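Long-range contacts in DNA protection during starvation protein (Mycobacterium smegmatis, PDB 2YW6), which probably oxidises iron(II) with hydrogen peroxide, stores the iron as a ferric mineral inside a hollow twelve-subunit shell and so shields DNA from hydroxyl radicals: residues B[25-29]-B[61-65]; B[120-124]-B[138-142]. All coordinates share one frame; numbering follows the deposited sequence.

Contact 1 of 2, residues B[25-29]-B[61-65]; sequences LSTYN and VRGYA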
# COMPACT_ATOMS: atom_id res chain seq x y z
N LEU B 25 27.09 -16.99 -12.25
CA LEU B 25 26.97 -15.54 -12.19
C LEU B 25 27.05 -14.90 -13.59
O LEU B 25 26.24 -14.04 -13.93
CB LEU B 25 28.08 -14.96 -11.31
CG LEU B 25 27.89 -13.62 -10.58
CD1 LEU B 25 29.22 -12.90 -10.55
CD2 LEU B 25 26.85 -12.75 -11.27
N SER B 26 28.04 -15.31 -14.38
CA SER B 26 28.19 -14.75 -15.72
C SER B 26 27.04 -15.13 -16.63
O SER B 26 26.62 -14.34 -17.48
CB SER B 26 29.53 -15.19 -16.33
OG SER B 26 30.60 -14.87 -15.46
N THR B 27 26.52 -16.34 -16.47
CA THR B 27 25.40 -16.81 -17.28
C THR B 27 24.15 -15.98 -16.99
O THR B 27 23.40 -15.65 -17.91
CB THR B 27 25.06 -18.28 -17.00
OG1 THR B 27 26.08 -19.12 -17.54
CG2 THR B 27 23.71 -18.66 -17.62
N TYR B 28 23.94 -15.65 -15.72
CA TYR B 28 22.79 -14.84 -15.32
C TYR B 28 22.93 -13.43 -15.88
O TYR B 28 21.99 -12.91 -16.48
CB TYR B 28 22.68 -14.78 -13.80
CG TYR B 28 22.20 -16.06 -13.14
CD1 TYR B 28 22.31 -16.24 -11.76
CD2 TYR B 28 21.60 -17.08 -13.89
CE1 TYR B 28 21.82 -17.40 -11.14
CE2 TYR B 28 21.11 -18.24 -13.29
CZ TYR B 28 21.22 -18.39 -11.91
OH TYR B 28 20.76 -19.54 -11.32
N ASN B 29 24.10 -12.83 -15.70
CA ASN B 29 24.30 -11.48 -16.21
C ASN B 29 24.05 -11.45 -17.71
O ASN B 29 23.31 -10.59 -18.22
CB ASN B 29 25.72 -10.99 -15.92
CG ASN B 29 25.96 -10.72 -14.45
OD1 ASN B 29 25.02 -10.52 -13.69
ND2 ASN B 29 27.22 -10.69 -14.04
N VAL B 61 15.98 -13.08 -12.70
CA VAL B 61 17.36 -13.39 -13.06
C VAL B 61 18.36 -12.37 -12.49
O VAL B 61 19.44 -12.75 -12.03
CB VAL B 61 17.50 -13.49 -14.62
CG1 VAL B 61 18.97 -13.60 -15.04
CG2 VAL B 61 16.68 -14.71 -15.12
N ARG B 62 18.01 -11.09 -12.52
CA ARG B 62 18.87 -10.04 -11.97
C ARG B 62 19.07 -10.29 -10.48
O ARG B 62 20.17 -10.11 -9.93
CB ARG B 62 18.21 -8.67 -12.16
CG ARG B 62 18.51 -8.02 -13.49
CD ARG B 62 17.64 -6.78 -13.73
NE ARG B 62 18.02 -6.09 -14.96
CZ ARG B 62 17.37 -5.04 -15.47
NH1 ARG B 62 16.29 -4.57 -14.86
NH2 ARG B 62 17.78 -4.48 -16.61
N GLY B 63 17.99 -10.69 -9.82
CA GLY B 63 18.04 -10.97 -8.40
C GLY B 63 18.85 -12.22 -8.14
O GLY B 63 19.53 -12.32 -7.13
N TYR B 64 18.79 -13.17 -9.06
CA TYR B 64 19.56 -14.39 -8.89
C TYR B 64 21.06 -14.06 -9.01
O TYR B 64 21.89 -14.72 -8.39
CB TYR B 64 19.19 -15.45 -9.94
CG TYR B 64 17.79 -16.03 -9.83
CD1 TYR B 64 17.02 -15.86 -8.67
CD2 TYR B 64 17.25 -16.80 -10.85
CE1 TYR B 64 15.77 -16.45 -8.54
CE2 TYR B 64 16.01 -17.40 -10.74
CZ TYR B 64 15.27 -17.23 -9.58
OH TYR B 64 14.03 -17.84 -9.47
N ALA B 65 21.38 -13.04 -9.80
CA ALA B 65 22.77 -12.64 -9.97
C ALA B 65 23.27 -12.09 -8.64
O ALA B 65 24.41 -12.37 -8.23
CB ALA B 65 22.89 -11.58 -11.06
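The hydroxyl of Tyr28, whose ring passes beside Tyr64, is gripped by two groups, ND1 of His141 and NE2 of Gln24, which tie down the far end of a buried side chain. Nearer the backbone the ring is held by van der Waals contacts: Tyr28 CE1 meets Tyr64 CB at 3.5 Å, and Tyr28 CD1 lies 3.7 Å from Tyr64 O. The two rings are inclined at 47° with centroids 5.9 Å apart, so this is an oblique aromatic pair; Tyr64 leads its own ring away to stack on His141. These residues belong to the first helical hairpin of the ferritin-like four-helix bundle, where segments 25-29 and 61-65 of helices 12-41 and 47-75 run antiparallel at 152°, their axes 8.8 Å apart. Ala65 lets the backbones come near: its CB sits 3.5 Å from Asn29 OD1 and 4.1 Å from Leu25 CD2. Leu25 CG lies roughly anti to the backbone N (chi1 -154°), which carries the CD2 branch to Ala65. Val61 CG1 packs against Tyr28 CB at 4.1 Å. Asp66, which follows Ala65, is by similarity an iron ligand shared between subunits, and Leu25 also packs on Trp40 of a neighbouring subunit.

Contact 2 of 2, residues B[120-124]-B[138-142]; sequences TRKSI and LIAHA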
# COMPACT_ATOMS: atom_id res chain seq x y z
N THR B 120 22.72 -25.59 -15.24
CA THR B 120 22.29 -25.48 -13.85
C THR B 120 22.12 -26.86 -13.23
O THR B 120 22.46 -27.07 -12.06
CB THR B 120 20.98 -24.68 -13.74
OG1 THR B 120 21.18 -23.38 -14.33
CG2 THR B 120 20.58 -24.50 -12.27
N ARG B 121 21.61 -27.81 -14.01
CA ARG B 121 21.44 -29.17 -13.52
C ARG B 121 22.78 -29.78 -13.11
O ARG B 121 22.89 -30.38 -12.03
CB ARG B 121 20.78 -30.03 -14.59
CG ARG B 121 19.34 -29.67 -14.87
CD ARG B 121 18.44 -30.06 -13.72
NE ARG B 121 17.04 -29.92 -14.08
CZ ARG B 121 16.05 -30.51 -13.42
NH1 ARG B 121 16.35 -31.27 -12.38
NH2 ARG B 121 14.80 -30.36 -13.81
N LYS B 122 23.79 -29.63 -13.95
CA LYS B 122 25.12 -30.17 -13.66
C LYS B 122 25.65 -29.64 -12.32
O LYS B 122 26.04 -30.42 -11.46
CB LYS B 122 26.12 -29.78 -14.76
CG LYS B 122 25.77 -30.24 -16.16
CD LYS B 122 26.82 -29.73 -17.15
CE LYS B 122 26.45 -30.01 -18.61
NZ LYS B 122 27.40 -29.36 -19.56
N SER B 123 25.64 -28.32 -12.17
CA SER B 123 26.10 -27.67 -10.95
C SER B 123 25.37 -28.17 -9.73
O SER B 123 26.00 -28.43 -8.69
CB SER B 123 25.97 -26.15 -11.07
OG SER B 123 26.78 -25.62 -12.10
N ILE B 124 24.05 -28.31 -9.83
CA ILE B 124 23.28 -28.82 -8.71
C ILE B 124 23.81 -30.21 -8.36
O ILE B 124 24.00 -30.54 -7.18
CB ILE B 124 21.76 -28.87 -9.04
CG1 ILE B 124 21.15 -27.48 -8.92
CG2 ILE B 124 21.07 -29.94 -8.19
CD1 ILE B 124 19.82 -27.26 -9.64
N LEU B 138 20.75 -22.98 -6.14
CA LEU B 138 20.60 -23.29 -7.55
C LEU B 138 19.30 -24.07 -7.84
O LEU B 138 18.67 -23.87 -8.89
CB LEU B 138 21.83 -24.05 -8.07
CG LEU B 138 23.18 -23.29 -8.06
CD1 LEU B 138 24.15 -24.02 -9.00
CD2 LEU B 138 23.03 -21.85 -8.51
N ILE B 139 18.89 -24.95 -6.92
CA ILE B 139 17.67 -25.71 -7.11
C ILE B 139 16.46 -24.78 -7.15
O ILE B 139 15.49 -25.04 -7.86
CB ILE B 139 17.45 -26.75 -5.97
CG1 ILE B 139 18.59 -27.78 -5.99
CG2 ILE B 139 16.08 -27.41 -6.13
CD1 ILE B 139 18.49 -28.84 -4.92
N ALA B 140 16.51 -23.68 -6.40
CA ALA B 140 15.40 -22.73 -6.38
C ALA B 140 15.31 -21.98 -7.70
O ALA B 140 14.22 -21.69 -8.19
CB ALA B 140 15.55 -21.75 -5.22
N HIS B 141 16.46 -21.67 -8.26
CA HIS B 141 16.55 -20.94 -9.52
C HIS B 141 16.08 -21.78 -10.71
O HIS B 141 15.45 -21.27 -11.65
CB HIS B 141 18.00 -20.53 -9.78
CG HIS B 141 18.52 -19.53 -8.80
ND1 HIS B 141 19.80 -19.01 -8.89
CD2 HIS B 141 17.94 -18.91 -7.75
CE1 HIS B 141 19.97 -18.11 -7.94
NE2 HIS B 141 18.85 -18.03 -7.23
N ALA B 142 16.43 -23.07 -10.66
CA ALA B 142 16.09 -24.00 -11.71
C ALA B 142 14.59 -24.08 -11.92
O ALA B 142 14.12 -24.24 -13.04
CB ALA B 142 16.65 -25.37 -11.38
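Helices 120-124 and 138-142 pass each other antiparallel, at 155° with local axes 9.8 Å apart, and the nearest CA pairs are Ile124 with Leu138 and Thr120 with Ala142. No hydrogen bond crosses between the two segments; the contact is made by aliphatic groups. Ile124 and Leu138 carry most of it. Ile124 CG1, anti to the carbonyl carbon (chi1 -79°), lies against Leu138 CB at 3.6 Å, and the two side chains lie alongside one another, pointing opposite ways. Beyond it, Ile124 CD1 settles on the backbone of the opposing helix, 3.7 Å from Ile139 CA, and comes 4.1 Å from Ala142 CB. Ile139 runs roughly perpendicular to Ile124, with Ile139 CG1 3.9 Å from Ile124 CD1. One turn away, Thr120 turns its methyl to the same partners: Thr120 CG2 is 4.1 Å from Ala142 CB, while OG1 points back to bond Val116 O and also Gln24 NE2. In return, Leu138 sends CD1 across to Ser123 CB at 3.5 Å. A neighbouring subunit also packs here: its Leu132 touches Ile124 and its Val133 touches Ala142. Within the chain, Arg121 reaches past the apolar layer to form a salt bridge with Glu146. Small alanine and serine positions packed against branched aliphatic ones join helices 102-127 and 132-155, the second antiparallel hairpin of the ferritin-like four-helix bundle.

Both contacts are buried antiparallel helix pairings, one in each hairpin of the bundle: contact 1 pairs helices 12-41 and 47-75, contact 2 helices 102-127 and 132-155. Contact 1 lies nearer the chain's centre, about 6 Å away against about 11 Å, and mixes aromatic rings with polar groups close to the iron ligands inferred by similarity. Contact 2 is aliphatic and away from those sites. Both touch neighbouring subunits, each a different one. Their centres are about 13 Å apart, yet His141 bridges them: it takes little part in its own pairing and turns its ring to the tyrosines of contact 1. Gln24 likewise touches both.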